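Local structure of cellulosome protein dockerin type I (Clostridium thermocellum, 2WZ8) at residues A[11-16]-A[49-54]; A[64-69]-A[100-105]; A[90-95]-A[116-121]. The protein probably binds carbohydrate as a family 35 binding module of a cellulosome protein, a calcium-containing beta-sandwich domain. One frame throughout, in Å; residues are numbered along the deposited sequence.

Contact 1 (A[11-16]-A[49-54]); sequences YEAEDP and LQFNNV. With CA (calcium ion), chain B.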
ATOM      1  N   TYR A  11       7.043  -2.493  -7.453  1.00 11.91           N
ATOM      2  CA  TYR A  11       6.070  -3.574  -7.313  1.00 10.93           C
ATOM      3  C   TYR A  11       4.649  -3.032  -7.455  1.00 10.58           C
ATOM      4  O   TYR A  11       4.190  -2.184  -6.682  1.00 10.82           O
ATOM      5  CB  TYR A  11       6.201  -4.266  -5.951  1.00 11.35           C
ATOM      6  CG  TYR A  11       7.617  -4.721  -5.658  1.00 12.38           C
ATOM      7  CD1 TYR A  11       8.046  -5.977  -6.040  1.00 14.91           C
ATOM      8  CD2 TYR A  11       8.537  -3.868  -5.069  1.00 13.80           C
ATOM      9  CE1 TYR A  11       9.364  -6.399  -5.797  1.00 16.36           C
ATOM     10  CE2 TYR A  11       9.861  -4.280  -4.839  1.00 14.71           C
ATOM     11  CZ  TYR A  11      10.248  -5.548  -5.184  1.00 14.37           C
ATOM     12  OH  TYR A  11      11.562  -5.940  -4.962  1.00 17.37           O
ATOM     13  N   GLU A  12       3.955  -3.571  -8.448  1.00 10.05           N
ATOM     14  CA  GLU A  12       2.550  -3.221  -8.645  1.00  9.79           C
ATOM     15  C   GLU A  12       1.715  -3.845  -7.549  1.00  9.46           C
ATOM     16  O   GLU A  12       1.930  -5.000  -7.170  1.00 10.27           O
ATOM     17  CB  GLU A  12       2.055  -3.688 -10.006  1.00 10.27           C
ATOM     18  CG  GLU A  12       2.705  -2.958 -11.153  1.00 11.37           C
ATOM     19  CD  GLU A  12       2.285  -1.483 -11.343  1.00 12.63           C
ATOM     20  OE1 GLU A  12       1.333  -1.007 -10.671  1.00 11.99           O
ATOM     21  OE2 GLU A  12       2.945  -0.806 -12.202  1.00 16.38           O
ATOM     22  N   ALA A  13       0.720  -3.114  -7.060  1.00  9.51           N
ATOM     23  CA  ALA A  13      -0.161  -3.659  -6.033  1.00  9.26           C
ATOM     24  C   ALA A  13      -0.870  -4.948  -6.531  1.00  9.01           C
ATOM     25  O   ALA A  13      -1.080  -5.913  -5.807  1.00 11.02           O
ATOM     26  CB  ALA A  13      -1.177  -2.606  -5.632  1.00  9.49           C
ATOM     27  N   GLU A  14      -1.248  -4.921  -7.802  1.00  9.25           N
ATOM     28  CA  GLU A  14      -1.983  -6.005  -8.463  1.00 10.66           C
ATOM     29  C   GLU A  14      -1.110  -7.167  -8.928  1.00 11.42           C
ATOM     30  O   GLU A  14      -1.598  -8.125  -9.509  1.00 13.12           O
ATOM     31  CB  GLU A  14      -2.744  -5.474  -9.676  1.00 11.02           C
ATOM     32  CG  GLU A  14      -1.841  -4.924 -10.810  1.00 12.37           C
ATOM     33  CD  GLU A  14      -1.478  -3.444 -10.709  1.00 11.50           C
ATOM     34  OE1 GLU A  14      -1.543  -2.857  -9.587  1.00 11.05           O
ATOM     35  OE2 GLU A  14      -1.121  -2.847 -11.742  1.00 12.10           O
ATOM     36  N   ASP A  15       0.191  -7.062  -8.690  1.00 11.12           N
ATOM     37  CA  ASP A  15       1.123  -8.139  -9.076  1.00 12.76           C
ATOM     38  C   ASP A  15       0.550  -9.477  -8.604  1.00 12.40           C
ATOM     39  O   ASP A  15       0.143  -9.604  -7.452  1.00 12.44           O
ATOM     40  CB  ASP A  15       2.480  -7.893  -8.416  1.00 12.64           C
ATOM     41  CG  ASP A  15       3.578  -8.848  -8.850  1.00 14.51           C
ATOM     42  OD1 ASP A  15       3.330 -10.017  -9.102  1.00 18.98           O
ATOM     43  OD2 ASP A  15       4.727  -8.405  -8.854  1.00 18.94           O
ATOM     44  N   PRO A  16       0.529 -10.497  -9.477  1.00 13.42           N
ATOM     45  CA  PRO A  16      -0.125 -11.753  -9.063  1.00 13.55           C
ATOM     46  C   PRO A  16       0.648 -12.545  -8.011  1.00 13.09           C
ATOM     47  O   PRO A  16       0.130 -13.495  -7.423  1.00 13.45           O
ATOM     48  CB  PRO A  16      -0.269 -12.506 -10.388  1.00 14.41           C
ATOM     49  CG  PRO A  16       0.816 -12.009 -11.194  1.00 14.47           C
ATOM     50  CD  PRO A  16       0.870 -10.535 -10.909  1.00 14.88           C
ATOM     51  N   LEU A  49      -3.736  -6.170   1.798  1.00 10.42           N
ATOM     52  CA  LEU A  49      -2.862  -6.327   0.650  1.00  9.67           C
ATOM     53  C   LEU A  49      -1.468  -6.605   1.176  1.00  9.44           C
ATOM     54  O   LEU A  49      -0.926  -5.796   1.922  1.00 10.85           O
ATOM     55  CB  LEU A  49      -2.817  -5.027  -0.169  1.00  9.64           C
ATOM     56  CG  LEU A  49      -1.766  -4.866  -1.266  1.00 10.76           C
ATOM     57  CD1 LEU A  49      -1.797  -6.004  -2.298  1.00 12.51           C
ATOM     58  CD2 LEU A  49      -1.816  -3.460  -1.917  1.00 11.17           C
ATOM     59  N   GLN A  50      -0.917  -7.732   0.801  1.00 10.26           N
ATOM     60  CA  GLN A  50       0.464  -8.042   1.128  1.00 10.62           C
ATOM     61  C   GLN A  50       1.331  -8.211  -0.077  1.00 10.97           C
ATOM     62  O   GLN A  50       1.101  -9.067  -0.903  1.00 11.64           O
ATOM     63  CB  GLN A  50       0.538  -9.289   2.006  1.00 10.99           C
ATOM     64  CG  GLN A  50       1.947  -9.659   2.422  1.00 12.79           C
ATOM     65  CD  GLN A  50       1.958 -10.724   3.468  1.00 14.34           C
ATOM     66  OE1 GLN A  50       1.448 -10.505   4.583  1.00 15.05           O
ATOM     67  NE2 GLN A  50       2.519 -11.887   3.138  1.00 17.05           N
ATOM     68  N   PHE A  51       2.392  -7.404  -0.106  1.00 11.50           N
ATOM     69  CA  PHE A  51       3.471  -7.522  -1.078  1.00 11.86           C
ATOM     70  C   PHE A  51       4.400  -8.580  -0.559  1.00 13.13           C
ATOM     71  O   PHE A  51       4.917  -8.497   0.550  1.00 13.59           O
ATOM     72  CB  PHE A  51       4.256  -6.200  -1.223  1.00 11.38           C
ATOM     73  CG  PHE A  51       3.475  -5.091  -1.876  1.00 11.19           C
ATOM     74  CD1 PHE A  51       3.616  -4.850  -3.258  1.00 11.45           C
ATOM     75  CD2 PHE A  51       2.594  -4.322  -1.161  1.00 11.75           C
ATOM     76  CE1 PHE A  51       2.931  -3.834  -3.883  1.00 12.81           C
ATOM     77  CE2 PHE A  51       1.888  -3.319  -1.764  1.00 11.64           C
ATOM     78  CZ  PHE A  51       2.058  -3.058  -3.163  1.00 11.26           C
ATOM     79  N   ASN A  52       4.573  -9.574  -1.390  1.00 14.50           N
ATOM     80  CA  ASN A  52       5.443 -10.645  -1.140  1.00 14.63           C
ATOM     81  C   ASN A  52       6.726 -10.387  -1.968  1.00 14.70           C
ATOM     82  O   ASN A  52       6.721  -9.916  -3.126  1.00 18.54           O
ATOM     83  CB  ASN A  52       4.801 -12.001  -1.509  1.00 14.95           C
ATOM     84  CG  ASN A  52       3.566 -12.295  -0.706  1.00 12.84           C
ATOM     85  OD1 ASN A  52       3.587 -12.167   0.538  1.00 17.06           O
ATOM     86  ND2 ASN A  52       2.465 -12.730  -1.392  1.00 13.56           N
ATOM     87  N   ASN A  53       7.790 -10.807  -1.371  1.00 13.84           N
ATOM     88  CA  ASN A  53       9.091 -10.879  -2.012  1.00 12.77           C
ATOM     89  C   ASN A  53       9.578  -9.538  -2.492  1.00 12.61           C
ATOM     90  O   ASN A  53      10.033  -9.349  -3.623  1.00 14.02           O
ATOM     91  CB  ASN A  53       9.078 -11.920  -3.132  1.00 12.84           C
ATOM     92  CG  ASN A  53       8.707 -13.293  -2.612  1.00 12.68           C
ATOM     93  OD1 ASN A  53       7.747 -13.936  -3.118  1.00 17.24           O
ATOM     94  ND2 ASN A  53       9.382 -13.732  -1.580  1.00 13.33           N
ATOM     95  N   VAL A  54       9.530  -8.605  -1.571  1.00 12.16           N
ATOM     96  CA  VAL A  54      10.191  -7.311  -1.759  1.00 12.34           C
ATOM     97  C   VAL A  54      11.661  -7.518  -1.407  1.00 12.41           C
ATOM     98  O   VAL A  54      12.040  -7.730  -0.268  1.00 12.39           O
ATOM     99  CB  VAL A  54       9.524  -6.234  -0.894  1.00 11.57           C
ATOM    100  CG1 VAL A  54      10.299  -4.887  -0.962  1.00 13.74           C
ATOM    101  CG2 VAL A  54       8.042  -6.092  -1.297  1.00 12.86           C
TER
HETATM  102 CA    CA B1149      -0.916  -0.639 -10.473  1.00 10.14          CA

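Contact 2 (A[64-69]-A[100-105]); sequences MVVQFA and HYFFNT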
ATOM      1  N   MET A  64      10.124   3.782   1.085  1.00 12.07           N
ATOM      2  CA  MET A  64       9.061   3.144   0.307  1.00 11.51           C
ATOM      3  C   MET A  64       8.146   4.243  -0.216  1.00 11.71           C
ATOM      4  O   MET A  64       7.497   4.987   0.541  1.00 12.83           O
ATOM      5  CB  MET A  64       8.247   2.175   1.156  1.00 12.33           C
ATOM      6  CG  MET A  64       7.085   1.568   0.379  1.00 12.16           C
ATOM      7  SD  MET A  64       6.168   0.300   1.293  1.00 13.34           S
ATOM      8  CE  MET A  64       5.488   1.202   2.688  1.00 14.15           C
ATOM      9  N   VAL A  65       8.152   4.378  -1.525  1.00 11.02           N
ATOM     10  CA  VAL A  65       7.321   5.359  -2.196  1.00 11.13           C
ATOM     11  C   VAL A  65       6.012   4.656  -2.582  1.00 10.88           C
ATOM     12  O   VAL A  65       6.013   3.708  -3.376  1.00 11.79           O
ATOM     13  CB  VAL A  65       7.984   5.893  -3.496  1.00 11.93           C
ATOM     14  CG1 VAL A  65       7.095   7.013  -4.109  1.00 14.68           C
ATOM     15  CG2 VAL A  65       9.400   6.397  -3.241  1.00 15.76           C
ATOM     16  N   VAL A  66       4.926   5.109  -2.000  1.00  9.68           N
ATOM     17  CA  VAL A  66       3.609   4.513  -2.208  1.00  8.84           C
ATOM     18  C   VAL A  66       2.818   5.406  -3.138  1.00  9.24           C
ATOM     19  O   VAL A  66       2.626   6.596  -2.869  1.00 10.46           O
ATOM     20  CB  VAL A  66       2.853   4.346  -0.867  1.00  9.28           C
ATOM     21  CG1 VAL A  66       1.469   3.693  -1.069  1.00 10.19           C
ATOM     22  CG2 VAL A  66       3.668   3.527   0.161  1.00 11.59           C
ATOM     23  N   GLN A  67       2.354   4.817  -4.230  1.00  8.91           N
ATOM     24  CA  GLN A  67       1.455   5.510  -5.168  1.00  8.71           C
ATOM     25  C   GLN A  67       0.032   5.057  -4.899  1.00  7.69           C
ATOM     26  O   GLN A  67      -0.249   3.880  -4.879  1.00  9.07           O
ATOM     27  CB  GLN A  67       1.849   5.285  -6.624  1.00  9.26           C
ATOM     28  CG  GLN A  67       0.997   6.100  -7.598  1.00 10.23           C
ATOM     29  CD  GLN A  67       1.618   6.283  -8.946  1.00 10.53           C
ATOM     30  OE1 GLN A  67       1.087   5.806  -9.977  1.00 13.69           O
ATOM     31  NE2 GLN A  67       2.734   6.972  -8.970  1.00 13.89           N
ATOM     32  N   PHE A  68      -0.837   6.026  -4.678  1.00  9.16           N
ATOM     33  CA  PHE A  68      -2.163   5.767  -4.095  1.00  8.36           C
ATOM     34  C   PHE A  68      -3.195   6.787  -4.559  1.00  9.45           C
ATOM     35  O   PHE A  68      -2.831   7.879  -5.028  1.00 10.16           O
ATOM     36  CB  PHE A  68      -2.062   5.763  -2.552  1.00  9.50           C
ATOM     37  CG  PHE A  68      -1.834   7.131  -1.965  1.00  9.99           C
ATOM     38  CD1 PHE A  68      -2.903   7.913  -1.560  1.00  9.88           C
ATOM     39  CD2 PHE A  68      -0.553   7.664  -1.911  1.00 10.32           C
ATOM     40  CE1 PHE A  68      -2.724   9.186  -1.091  1.00 11.06           C
ATOM     41  CE2 PHE A  68      -0.365   8.958  -1.468  1.00 10.58           C
ATOM     42  CZ  PHE A  68      -1.450   9.713  -1.044  1.00 11.79           C
ATOM     43  N   ALA A  69      -4.472   6.437  -4.354  1.00  9.76           N
ATOM     44  CA  ALA A  69      -5.589   7.367  -4.536  1.00 10.26           C
ATOM     45  C   ALA A  69      -6.429   7.393  -3.275  1.00  9.77           C
ATOM     46  O   ALA A  69      -6.620   6.381  -2.636  1.00 10.70           O
ATOM     47  CB  ALA A  69      -6.414   7.025  -5.765  1.00 11.80           C
ATOM     48  N   HIS A 100       0.173   5.247   8.995  1.00 13.72           N
ATOM     49  CA  HIS A 100       0.394   6.406   8.136  1.00 13.03           C
ATOM     50  C   HIS A 100      -0.920   7.020   7.697  1.00 12.70           C
ATOM     51  O   HIS A 100      -1.836   6.311   7.284  1.00 12.96           O
ATOM     52  CB  HIS A 100       1.207   5.995   6.906  1.00 13.11           C
ATOM     53  CG  HIS A 100       1.786   7.157   6.154  1.00 13.68           C
ATOM     54  ND1 HIS A 100       2.925   7.816   6.571  1.00 16.74           N
ATOM     55  CD2 HIS A 100       1.410   7.744   4.996  1.00 13.54           C
ATOM     56  CE1 HIS A 100       3.203   8.784   5.711  1.00 16.82           C
ATOM     57  NE2 HIS A 100       2.285   8.775   4.755  1.00 14.69           N
ATOM     58  N   TYR A 101      -0.995   8.340   7.786  1.00 13.03           N
ATOM     59  CA  TYR A 101      -2.146   9.085   7.294  1.00 13.76           C
ATOM     60  C   TYR A 101      -1.836   9.608   5.916  1.00 13.31           C
ATOM     61  O   TYR A 101      -0.892  10.368   5.711  1.00 14.53           O
ATOM     62  CB  TYR A 101      -2.529  10.242   8.227  1.00 14.88           C
ATOM     63  CG  TYR A 101      -3.191   9.796   9.498  1.00 18.96           C
ATOM     64  CD1 TYR A 101      -4.578   9.654   9.553  1.00 19.59           C
ATOM     65  CD2 TYR A 101      -2.458   9.533  10.634  1.00 19.72           C
ATOM     66  CE1 TYR A 101      -5.215   9.266  10.691  1.00 23.07           C
ATOM     67  CE2 TYR A 101      -3.116   9.124  11.832  1.00 19.38           C
ATOM     68  CZ  TYR A 101      -4.496   9.003  11.817  1.00 20.73           C
ATOM     69  OH  TYR A 101      -5.204   8.622  12.952  1.00 29.02           O
ATOM     70  N   PHE A 102      -2.609   9.107   4.970  1.00 12.05           N
ATOM     71  CA  PHE A 102      -2.473   9.439   3.545  1.00 11.80           C
ATOM     72  C   PHE A 102      -3.390  10.584   3.169  1.00 12.30           C
ATOM     73  O   PHE A 102      -4.613  10.542   3.404  1.00 12.31           O
ATOM     74  CB  PHE A 102      -2.828   8.220   2.696  1.00 11.27           C
ATOM     75  CG  PHE A 102      -1.769   7.170   2.676  1.00 11.90           C
ATOM     76  CD1 PHE A 102      -0.815   7.169   1.689  1.00 12.41           C
ATOM     77  CD2 PHE A 102      -1.737   6.162   3.634  1.00 12.50           C
ATOM     78  CE1 PHE A 102       0.196   6.200   1.665  1.00 12.73           C
ATOM     79  CE2 PHE A 102      -0.771   5.171   3.572  1.00 14.12           C
ATOM     80  CZ  PHE A 102       0.193   5.198   2.591  1.00 13.47           C
ATOM     81  N   PHE A 103      -2.782  11.603   2.570  1.00 11.06           N
ATOM     82  CA  PHE A 103      -3.481  12.806   2.117  1.00 11.65           C
ATOM     83  C   PHE A 103      -4.521  12.488   1.036  1.00 11.69           C
ATOM     84  O   PHE A 103      -4.623  11.393   0.494  1.00 11.55           O
ATOM     85  CB  PHE A 103      -2.505  13.919   1.672  1.00 11.42           C
ATOM     86  CG  PHE A 103      -1.611  13.556   0.494  1.00  9.90           C
ATOM     87  CD1 PHE A 103      -2.110  13.539  -0.803  1.00 11.98           C
ATOM     88  CD2 PHE A 103      -0.261  13.264   0.674  1.00 12.14           C
ATOM     89  CE1 PHE A 103      -1.277  13.252  -1.855  1.00 11.33           C
ATOM     90  CE2 PHE A 103       0.541  12.948  -0.407  1.00 12.98           C
ATOM     91  CZ  PHE A 103       0.046  12.946  -1.656  1.00 12.74           C
ATOM     92  N   ASN A 104      -5.360  13.474   0.789  1.00 12.64           N
ATOM     93  CA  ASN A 104      -6.431  13.326  -0.159  1.00 12.50           C
ATOM     94  C   ASN A 104      -5.961  13.730  -1.560  1.00 12.62           C
ATOM     95  O   ASN A 104      -5.428  14.826  -1.775  1.00 14.23           O
ATOM     96  CB  ASN A 104      -7.630  14.159   0.308  1.00 12.60           C
ATOM     97  CG  ASN A 104      -8.948  13.669  -0.232  1.00 13.21           C
ATOM     98  OD1 ASN A 104      -9.293  13.963  -1.370  1.00 14.27           O
ATOM     99  ND2 ASN A 104      -9.712  12.933   0.588  1.00 14.26           N
ATOM    100  N   THR A 105      -6.194  12.850  -2.527  1.00 11.46           N
ATOM    101  CA  THR A 105      -5.867  13.108  -3.931  1.00 11.63           C
ATOM    102  C   THR A 105      -7.038  13.722  -4.726  1.00 12.17           C
ATOM    103  O   THR A 105      -6.900  14.039  -5.909  1.00 13.02           O
ATOM    104  CB  THR A 105      -5.414  11.839  -4.654  1.00 11.50           C
ATOM    105  OG1 THR A 105      -6.525  10.937  -4.758  1.00 11.36           O
ATOM    106  CG2 THR A 105      -4.246  11.193  -3.953  1.00 11.95           C
TER

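Contact 3 (A[90-95]-A[116-121]); sequences ISVNGG and IDVYLN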
ATOM      1  N   ILE A  90       0.855  -0.369   8.280  1.00 12.01           N
ATOM      2  CA  ILE A  90       1.887  -1.043   7.452  1.00 12.79           C
ATOM      3  C   ILE A  90       2.716  -1.938   8.355  1.00 12.16           C
ATOM      4  O   ILE A  90       3.327  -1.457   9.321  1.00 13.71           O
ATOM      5  CB  ILE A  90       2.767   0.033   6.757  1.00 13.81           C
ATOM      6  CG1 ILE A  90       1.834   0.959   5.909  1.00 17.08           C
ATOM      7  CG2 ILE A  90       3.920  -0.613   5.992  1.00 15.71           C
ATOM      8  CD1 ILE A  90       2.455   2.199   5.347  1.00 22.04           C
ATOM      9  N   SER A  91       2.747  -3.228   8.033  1.00 11.52           N
ATOM     10  CA  SER A  91       3.526  -4.227   8.758  1.00 12.00           C
ATOM     11  C   SER A  91       4.540  -4.840   7.865  1.00 12.42           C
ATOM     12  O   SER A  91       4.223  -5.389   6.848  1.00 12.93           O
ATOM     13  CB  SER A  91       2.577  -5.306   9.287  1.00 12.33           C
ATOM     14  OG  SER A  91       3.259  -6.434   9.812  1.00 13.56           O
ATOM     15  N   VAL A  92       5.794  -4.740   8.282  1.00 12.84           N
ATOM     16  CA  VAL A  92       6.927  -5.303   7.551  1.00 13.44           C
ATOM     17  C   VAL A  92       7.356  -6.617   8.184  1.00 13.26           C
ATOM     18  O   VAL A  92       7.616  -6.657   9.377  1.00 15.10           O
ATOM     19  CB  VAL A  92       8.090  -4.302   7.517  1.00 14.34           C
ATOM     20  CG1 VAL A  92       9.273  -4.889   6.787  1.00 16.57           C
ATOM     21  CG2 VAL A  92       7.682  -2.969   6.884  1.00 16.35           C
ATOM     22  N   ASN A  93       7.370  -7.681   7.402  1.00 13.88           N
ATOM     23  CA  ASN A  93       7.796  -9.005   7.870  1.00 14.34           C
ATOM     24  C   ASN A  93       7.029  -9.447   9.125  1.00 14.67           C
ATOM     25  O   ASN A  93       7.568 -10.028  10.086  1.00 16.81           O
ATOM     26  CB  ASN A  93       9.317  -9.014   8.122  1.00 14.51           C
ATOM     27  CG  ASN A  93      10.129  -8.781   6.870  1.00 16.02           C
ATOM     28  OD1 ASN A  93      11.100  -7.980   6.877  1.00 18.69           O
ATOM     29  ND2 ASN A  93       9.764  -9.448   5.808  1.00 14.05           N
ATOM     30  N   GLY A  94       5.746  -9.141   9.115  1.00 14.51           N
ATOM     31  CA  GLY A  94       4.872  -9.485  10.225  1.00 14.90           C
ATOM     32  C   GLY A  94       5.067  -8.671  11.471  1.00 14.33           C
ATOM     33  O   GLY A  94       4.566  -9.022  12.548  1.00 15.42           O
ATOM     34  N   GLY A  95       5.869  -7.627  11.350  1.00 13.39           N
ATOM     35  CA  GLY A  95       6.224  -6.759  12.448  1.00 13.50           C
ATOM     36  C   GLY A  95       5.119  -5.830  12.887  1.00 13.57           C
ATOM     37  O   GLY A  95       3.991  -5.870  12.384  1.00 14.29           O
ATOM     38  N   ILE A 116       7.236   6.511   2.983  1.00 14.69           N
ATOM     39  CA  ILE A 116       7.234   5.876   4.293  1.00 15.60           C
ATOM     40  C   ILE A 116       8.538   5.111   4.468  1.00 15.29           C
ATOM     41  O   ILE A 116       8.893   4.299   3.637  1.00 15.22           O
ATOM     42  CB  ILE A 116       6.063   4.873   4.474  1.00 16.17           C
ATOM     43  CG1 ILE A 116       4.697   5.536   4.246  1.00 18.27           C
ATOM     44  CG2 ILE A 116       6.121   4.229   5.838  1.00 19.60           C
ATOM     45  CD1 ILE A 116       3.571   4.566   4.162  1.00 22.03           C
ATOM     46  N   ASP A 117       9.227   5.353   5.568  1.00 16.49           N
ATOM     47  CA  ASP A 117      10.472   4.636   5.820  1.00 16.50           C
ATOM     48  C   ASP A 117      10.148   3.245   6.366  1.00 16.35           C
ATOM     49  O   ASP A 117       9.261   3.067   7.199  1.00 17.37           O
ATOM     50  CB  ASP A 117      11.363   5.393   6.818  1.00 18.58           C
ATOM     51  CG  ASP A 117      12.065   6.603   6.210  1.00 23.64           C
ATOM     52  OD1 ASP A 117      12.101   6.807   4.989  1.00 27.63           O
ATOM     53  OD2 ASP A 117      12.639   7.393   7.008  1.00 33.16           O
ATOM     54  N   VAL A 118      10.877   2.253   5.868  1.00 14.56           N
ATOM     55  CA  VAL A 118      10.711   0.874   6.289  1.00 15.17           C
ATOM     56  C   VAL A 118      12.075   0.227   6.538  1.00 14.68           C
ATOM     57  O   VAL A 118      13.008   0.445   5.784  1.00 15.85           O
ATOM     58  CB  VAL A 118       9.899   0.053   5.253  1.00 14.53           C
ATOM     59  CG1 VAL A 118       8.446   0.548   5.197  1.00 15.64           C
ATOM     60  CG2 VAL A 118      10.552   0.041   3.857  1.00 15.21           C
ATOM     61  N   TYR A 119      12.149  -0.595   7.583  1.00 14.57           N
ATOM     62  CA  TYR A 119      13.345  -1.385   7.860  1.00 14.84           C
ATOM     63  C   TYR A 119      13.174  -2.771   7.255  1.00 14.48           C
ATOM     64  O   TYR A 119      12.228  -3.507   7.582  1.00 15.74           O
ATOM     65  CB  TYR A 119      13.638  -1.511   9.373  1.00 15.99           C
ATOM     66  CG  TYR A 119      14.992  -2.151   9.596  1.00 17.78           C
ATOM     67  CD1 TYR A 119      16.137  -1.377   9.640  1.00 19.91           C
ATOM     68  CD2 TYR A 119      15.122  -3.524   9.684  1.00 21.01           C
ATOM     69  CE1 TYR A 119      17.359  -1.937   9.834  1.00 22.69           C
ATOM     70  CE2 TYR A 119      16.372  -4.110   9.853  1.00 23.25           C
ATOM     71  CZ  TYR A 119      17.475  -3.299   9.897  1.00 22.52           C
ATOM     72  OH  TYR A 119      18.734  -3.851  10.105  1.00 28.69           O
ATOM     73  N   LEU A 120      14.102  -3.097   6.346  1.00 13.90           N
ATOM     74  CA  LEU A 120      14.095  -4.353   5.630  1.00 13.70           C
ATOM     75  C   LEU A 120      15.324  -5.178   5.927  1.00 14.29           C
ATOM     76  O   LEU A 120      16.396  -4.660   6.204  1.00 15.37           O
ATOM     77  CB  LEU A 120      14.020  -4.091   4.127  1.00 13.17           C
ATOM     78  CG  LEU A 120      12.791  -3.296   3.652  1.00 13.03           C
ATOM     79  CD1 LEU A 120      12.897  -2.994   2.143  1.00 12.25           C
ATOM     80  CD2 LEU A 120      11.474  -3.966   4.021  1.00 15.46           C
ATOM     81  N   ASN A 121      15.129  -6.484   5.873  1.00 14.62           N
ATOM     82  CA  ASN A 121      16.235  -7.460   5.948  1.00 15.35           C
ATOM     83  C   ASN A 121      16.855  -7.689   4.565  1.00 14.66           C
ATOM     84  O   ASN A 121      16.192  -7.508   3.553  1.00 14.35           O
ATOM     85  CB  ASN A 121      15.749  -8.801   6.477  1.00 16.62           C
ATOM     86  CG  ASN A 121      15.125  -8.706   7.845  1.00 17.44           C
ATOM     87  OD1 ASN A 121      15.635  -8.028   8.720  1.00 21.25           O
ATOM     88  ND2 ASN A 121      13.969  -9.362   8.016  1.00 22.21           N
TER

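Contact 1 (A[11-16]-A[49-54])
Tyr11 and Ala13 pack on Leu49, Phe51 and Val54 in an apolar contact between the two sheets of the fold. The 11-16 segment ends edge strand 9-12 and turns away from it. The 49-54 segment belongs to strand 49-56 of the facing sheet. No hydrogen bond crosses between the two segments.

Tyr11 has the most surface covered. Its CB rests on Phe51 CD1 at 3.8 Å, and its ring extends past Phe51 to Val54. There Val54 CG2 sits over the centre of one ring face, and CG1 lies 3.9 Å from Tyr11 CE2. The phenol OH has a polar partner outside the segments, at Tyr55.

Phe51 reaches across from strand 49-56. Its chi1 of -69° sets CG beside the backbone N, anti to the carbonyl carbon. The ring beyond meets the backbone of 11-13. Its CE1 lies 3.5 Å from Tyr11 O and close to Glu12 O, and its CZ is 3.7 Å from Ala13 CA. Leu49 adds its two methyls: CD2 meets Ala13 CB at 3.9 Å, and CD1 comes to Ala13 O.

This is partly buried packing between the two sheets of a beta-sandwich, as in related carbohydrate-binding modules, and it lies next to a metal site. A type I turn runs from Glu12 to Asp15, closed by Asp15 N to Glu12 O. The side chains of Glu12 and Glu14 leave the backbone away from 49-54, and their carboxylates bind calcium. Glu12 uses OE1 at 2.3 Å, while Glu14 uses both oxygens. Ser33 O, Gln36 O and Asp142 O are also ligands. Ile144 and Ile141 of strand 140-147 touch Phe51 and Ala13, respectively.

Contact 2 (A[64-69]-A[100-105])
Phe68 meets Phe102 and Phe103 in an aromatic cluster, with two edge-to-face pairs sharing the Phe68 ring. Phe102 turns its edge to the face of Phe68, with CD1 over the ring centre. The centroids are 4.8 Å apart and the planes are at 66°. Phe68 in turn points its own edge at Phe103. Its CZ stands over the centre of the Phe103 face, 3.6 Å from Phe103 CZ.

The Phe68 ring edge also receives Phe103 O, near the ring plane and 3.3 Å from Phe68 CE1. Thr105 CG2 approaches the same CE1 at 3.8 Å. Val66 extends the apolar patch, its CG1 3.9 Å from Phe102 CE1.

The next shell surrounds these groups. His100 CD2 lies over the centre of one Phe102 face, and His100 NE2 is hydrogen-bonded to Asp114. Pro139 touches both Phe68 and Phe102. Thr105 OG1 accepts a hydrogen bond from Asn70 N and has two carbonyl partners, Thr110 O, the stronger, and Gly107 O. Asn70 ND2 bonds Phe103 O.

The contact joins strand 60-69 of one sheet to strand 98-102 of the other, and to the loop that follows it. No hydrogen bond crosses between the segments. The sheets therefore meet here through ring packing and apolar contact, while the polar loop atoms at the edge of the cluster, Phe103 O and Thr105 OG1, are bonded elsewhere.

Contact 3 (A[90-95]-A[116-121])
Val92 and Ile90 face strand 116-120 across the interior of the sandwich, and Ile116 answers from the other side. These three residues have the most surface covered in the contact. Strand 90-92 and strand 116-120 run in nearly the same direction, 22° apart, with axes 8.2 Å apart at closest approach. That spacing belongs to packed sheets, not to paired strands.

Val92 reaches three residues with two methyls. Its chi1 of 179° sets CG1 anti to the backbone N, and there it lies 3.4 Å from Tyr119 O and 3.7 Å from Leu120 CD2. CG2 meets Val118 CG1 at 4.0 Å. The Val92 side chain crosses those of Val118 and Leu120 at about a right angle.

Ile90 and Ile116 reach toward each other, tip to tip. The modelled separation of their end methyls is too short to be reliable, so only their general facing can be trusted. Ile90 also packs on Ile127 and Phe129 of strand 123-130 in its own sheet. Ile116 also touches His100 and Phe102.

Beyond Val92 the chain reverses in a type I' turn from Val92 to Gly95, the tight turn of a beta hairpin that leads from strand 86-92 to strand 98-102. Gly95 N bonds Val92 O at 2.8 Å, and Ser91 OG gives a second bond to Gly95 O at 2.7 Å. Asn93 and Gly94 both have positive phi, as a type I' turn requires of its two middle residues. The Asn93 and Asn121 side chains meet at the turn end of the contact with their amide planes almost parallel, 7° apart.

The chemistry that joins the sheets here is thus mainly methyl packing. The hydrogen bonds within 90-95 belong to the turn and shape it from inside its own segment.

All three contacts join the same two antiparallel sheets of the beta-sandwich. One sheet supplies strands 9-12, 60-69 and 112-120. The other supplies 49-56, 86-92 and 98-102. Contact 1 closes along the chain before the others open, whereas contacts 2 and 3 interleave. Centres of contacts 1 and 2 are about 16 Å apart, on opposite sides of the chain's centre. Contact 3 is about 14 Å from contact 1 and about 16 Å from contact 2, centre to centre. Contacts 2 and 3 touch: Phe102 CZ packs on Ile116 CD1 at 3.8 Å. The core is therefore continuous between them, while calcium lies beside contact 1.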